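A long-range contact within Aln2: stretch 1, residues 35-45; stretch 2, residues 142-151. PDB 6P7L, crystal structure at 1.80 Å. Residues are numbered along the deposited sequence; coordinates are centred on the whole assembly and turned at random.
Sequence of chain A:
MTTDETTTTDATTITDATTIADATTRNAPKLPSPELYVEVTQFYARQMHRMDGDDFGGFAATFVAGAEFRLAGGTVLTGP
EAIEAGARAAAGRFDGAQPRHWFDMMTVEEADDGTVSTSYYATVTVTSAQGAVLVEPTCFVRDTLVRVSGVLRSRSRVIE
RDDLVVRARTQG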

# COMPACT_ATOMS: atom_id res chain seq x y z
N GLU A 35 -5.44 -15.70 9.18
CA GLU A 35 -6.84 -15.33 9.32
C GLU A 35 -6.97 -13.95 9.95
O GLU A 35 -7.76 -13.11 9.48
CB GLU A 35 -7.57 -16.37 10.17
CG GLU A 35 -7.72 -17.73 9.54
CD GLU A 35 -6.52 -18.69 9.75
OE1 GLU A 35 -5.46 -18.34 10.33
OE2 GLU A 35 -6.64 -19.82 9.28
N LEU A 36 -6.19 -13.70 11.01
CA LEU A 36 -6.23 -12.40 11.67
C LEU A 36 -5.73 -11.31 10.75
O LEU A 36 -6.33 -10.23 10.66
CB LEU A 36 -5.39 -12.40 12.96
CG LEU A 36 -5.38 -11.03 13.65
CD1 LEU A 36 -6.82 -10.73 14.08
CD2 LEU A 36 -4.47 -11.01 14.83
N TYR A 37 -4.61 -11.56 10.06
CA TYR A 37 -4.07 -10.56 9.14
C TYR A 37 -5.10 -10.16 8.08
O TYR A 37 -5.35 -8.96 7.84
CB TYR A 37 -2.80 -11.08 8.49
CG TYR A 37 -2.15 -10.04 7.67
CD1 TYR A 37 -1.30 -9.10 8.27
CD2 TYR A 37 -2.40 -9.93 6.32
CE1 TYR A 37 -0.70 -8.13 7.53
CE2 TYR A 37 -1.80 -8.93 5.56
CZ TYR A 37 -0.95 -8.04 6.19
OH TYR A 37 -0.34 -7.02 5.48
N VAL A 38 -5.72 -11.16 7.45
CA VAL A 38 -6.73 -10.87 6.44
C VAL A 38 -7.88 -10.09 7.07
O VAL A 38 -8.37 -9.12 6.48
CB VAL A 38 -7.21 -12.18 5.79
CG1 VAL A 38 -8.44 -11.96 4.92
CG2 VAL A 38 -6.09 -12.78 4.95
N GLU A 39 -8.31 -10.49 8.26
CA GLU A 39 -9.42 -9.81 8.95
C GLU A 39 -9.10 -8.34 9.19
O GLU A 39 -9.97 -7.47 9.03
CB GLU A 39 -9.71 -10.51 10.26
CG GLU A 39 -10.98 -10.02 10.91
CD GLU A 39 -11.30 -10.70 12.21
OE1 GLU A 39 -10.41 -11.40 12.78
OE2 GLU A 39 -12.46 -10.55 12.63
N VAL A 40 -7.85 -8.06 9.60
CA VAL A 40 -7.40 -6.69 9.83
C VAL A 40 -7.40 -5.89 8.53
O VAL A 40 -7.87 -4.74 8.50
CB VAL A 40 -6.02 -6.69 10.51
CG1 VAL A 40 -5.40 -5.29 10.53
CG2 VAL A 40 -6.11 -7.24 11.92
N THR A 41 -6.89 -6.46 7.44
CA THR A 41 -6.88 -5.69 6.19
C THR A 41 -8.29 -5.33 5.76
O THR A 41 -8.52 -4.25 5.20
CB THR A 41 -6.20 -6.43 5.03
OG1 THR A 41 -7.02 -7.52 4.54
CG2 THR A 41 -4.80 -6.93 5.40
N GLN A 42 -9.24 -6.23 5.98
CA GLN A 42 -10.62 -6.00 5.55
C GLN A 42 -11.30 -4.98 6.46
O GLN A 42 -12.09 -4.16 5.99
CB GLN A 42 -11.40 -7.31 5.50
CG GLN A 42 -10.81 -8.31 4.51
CD GLN A 42 -10.70 -7.70 3.12
OE1 GLN A 42 -11.70 -7.50 2.43
NE2 GLN A 42 -9.48 -7.29 2.77
N PHE A 43 -11.02 -5.05 7.76
CA PHE A 43 -11.54 -4.04 8.68
C PHE A 43 -11.12 -2.64 8.25
O PHE A 43 -11.94 -1.72 8.16
CB PHE A 43 -11.05 -4.32 10.09
CG PHE A 43 -11.43 -3.25 11.09
CD1 PHE A 43 -12.69 -3.21 11.65
CD2 PHE A 43 -10.50 -2.28 11.45
CE1 PHE A 43 -13.00 -2.22 12.57
CE2 PHE A 43 -10.82 -1.30 12.33
CZ PHE A 43 -12.08 -1.27 12.90
N TYR A 44 -9.84 -2.45 7.97
CA TYR A 44 -9.34 -1.12 7.66
C TYR A 44 -9.81 -0.64 6.28
O TYR A 44 -10.13 0.55 6.11
CB TYR A 44 -7.82 -1.13 7.71
CG TYR A 44 -7.21 -1.06 9.07
CD1 TYR A 44 -7.64 -0.13 10.01
CD2 TYR A 44 -6.21 -1.94 9.45
CE1 TYR A 44 -7.07 -0.07 11.27
CE2 TYR A 44 -5.63 -1.85 10.67
CZ TYR A 44 -6.04 -0.94 11.59
OH TYR A 44 -5.48 -0.86 12.84
N ALA A 45 -9.88 -1.54 5.30
CA ALA A 45 -10.38 -1.16 3.99
C ALA A 45 -11.80 -0.62 4.12
O ALA A 45 -12.14 0.46 3.60
CB ALA A 45 -10.34 -2.36 3.03
N ARG A 142 -0.79 4.19 15.56
CA ARG A 142 -0.87 3.01 16.42
C ARG A 142 -2.32 2.81 16.83
O ARG A 142 -2.94 3.71 17.41
CB ARG A 142 0.04 3.13 17.65
CG ARG A 142 1.51 3.07 17.34
CD ARG A 142 2.33 2.76 18.55
NE ARG A 142 3.68 2.35 18.17
CZ ARG A 142 4.66 3.18 17.85
NH1 ARG A 142 4.46 4.49 17.87
NH2 ARG A 142 5.84 2.69 17.51
N ASP A 143 -2.86 1.62 16.56
CA ASP A 143 -4.22 1.27 16.91
C ASP A 143 -4.26 0.09 17.87
O ASP A 143 -3.37 -0.77 17.87
CB ASP A 143 -5.05 0.83 15.68
CG ASP A 143 -5.47 1.97 14.78
OD1 ASP A 143 -5.48 3.14 15.23
OD2 ASP A 143 -5.75 1.64 13.58
N THR A 144 -5.34 -0.02 18.64
CA THR A 144 -5.70 -1.30 19.23
C THR A 144 -7.10 -1.63 18.74
O THR A 144 -7.97 -0.74 18.63
CB THR A 144 -5.67 -1.32 20.77
OG1 THR A 144 -6.77 -0.55 21.28
CG2 THR A 144 -4.35 -0.79 21.28
N LEU A 145 -7.29 -2.91 18.40
CA LEU A 145 -8.57 -3.44 17.97
C LEU A 145 -9.02 -4.52 18.94
O LEU A 145 -8.20 -5.24 19.54
CB LEU A 145 -8.51 -4.03 16.54
CG LEU A 145 -7.75 -3.20 15.52
CD1 LEU A 145 -7.51 -3.99 14.23
CD2 LEU A 145 -8.48 -1.92 15.26
N VAL A 146 -10.33 -4.65 19.08
CA VAL A 146 -10.91 -5.66 19.95
C VAL A 146 -12.05 -6.33 19.20
O VAL A 146 -12.63 -5.77 18.28
CB VAL A 146 -11.40 -5.07 21.28
CG1 VAL A 146 -10.24 -4.52 22.08
CG2 VAL A 146 -12.49 -4.01 21.05
N ARG A 147 -12.37 -7.55 19.62
CA ARG A 147 -13.43 -8.34 18.99
C ARG A 147 -14.72 -8.19 19.79
O ARG A 147 -14.72 -8.40 21.01
CB ARG A 147 -13.00 -9.80 18.92
CG ARG A 147 -13.83 -10.65 17.99
CD ARG A 147 -13.17 -12.02 17.85
NE ARG A 147 -11.82 -11.90 17.29
CZ ARG A 147 -11.57 -11.65 16.02
NH1 ARG A 147 -12.60 -11.51 15.20
NH2 ARG A 147 -10.31 -11.54 15.56
N VAL A 148 -15.81 -7.82 19.11
CA VAL A 148 -17.11 -7.64 19.75
C VAL A 148 -18.12 -8.41 18.93
O VAL A 148 -18.31 -8.12 17.74
CB VAL A 148 -17.51 -6.15 19.86
CG1 VAL A 148 -18.89 -6.00 20.49
CG2 VAL A 148 -16.46 -5.41 20.66
N SER A 149 -18.77 -9.39 19.58
CA SER A 149 -19.68 -10.32 18.92
C SER A 149 -19.05 -10.87 17.64
O SER A 149 -19.66 -10.91 16.57
CB SER A 149 -21.06 -9.69 18.65
OG SER A 149 -21.48 -8.96 19.78
N GLY A 150 -17.76 -11.18 17.73
CA GLY A 150 -17.05 -11.88 16.69
C GLY A 150 -16.39 -11.02 15.65
O GLY A 150 -15.73 -11.56 14.76
N VAL A 151 -16.56 -9.70 15.72
CA VAL A 151 -16.06 -8.83 14.66
C VAL A 151 -15.10 -7.83 15.28
O VAL A 151 -15.26 -7.41 16.43
CB VAL A 151 -17.19 -8.10 13.90
CG1 VAL A 151 -18.22 -9.10 13.39
CG2 VAL A 151 -17.81 -7.06 14.79

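A helix, residues 35-45, lies across a strand, residues 142-148, close to perpendicular: their N-to-C directions make an angle of 105° and the axes come no nearer than 11.6 Å. At that spacing the backbones do not touch, and side chains bridge the gap. At the end of the strand, a type I' turn from Val 148 to Val 151 reverses the chain; Gly 150 sits there at positive phi, a conformation glycine adopts readily.

The strand's alternation sets the pattern. Asp 143 and Leu 145 point toward the helix, while Arg 142 and Thr 144 point away. Leu 145 is the apolar centre and packs against Phe 43, Val 40 and Tyr 44, helix residues within about one turn of each other; its CD2 lies 3.8 Å from Phe 43 CE2, its CD1 4.2 Å from Val 40 CG2 and 4.3 Å from Tyr 44 CZ.

Polar pairs flank this centre. Tyr 44 OH donates a short hydrogen bond to Asp 143 OD2 (2.6 Å), giving a buried carboxylate a partner. On the more exposed side, Arg 147 starts out sideways, but its long chain carries the guanidinium to Glu 39 in a two-pronged salt bridge, NH1 to OE2 at 2.7 Å and NH2 to OE1 at 2.8 Å. Arg 147 NH1 also donates to Gly 150 O at 3.2 Å, tying the turn to the same charged group.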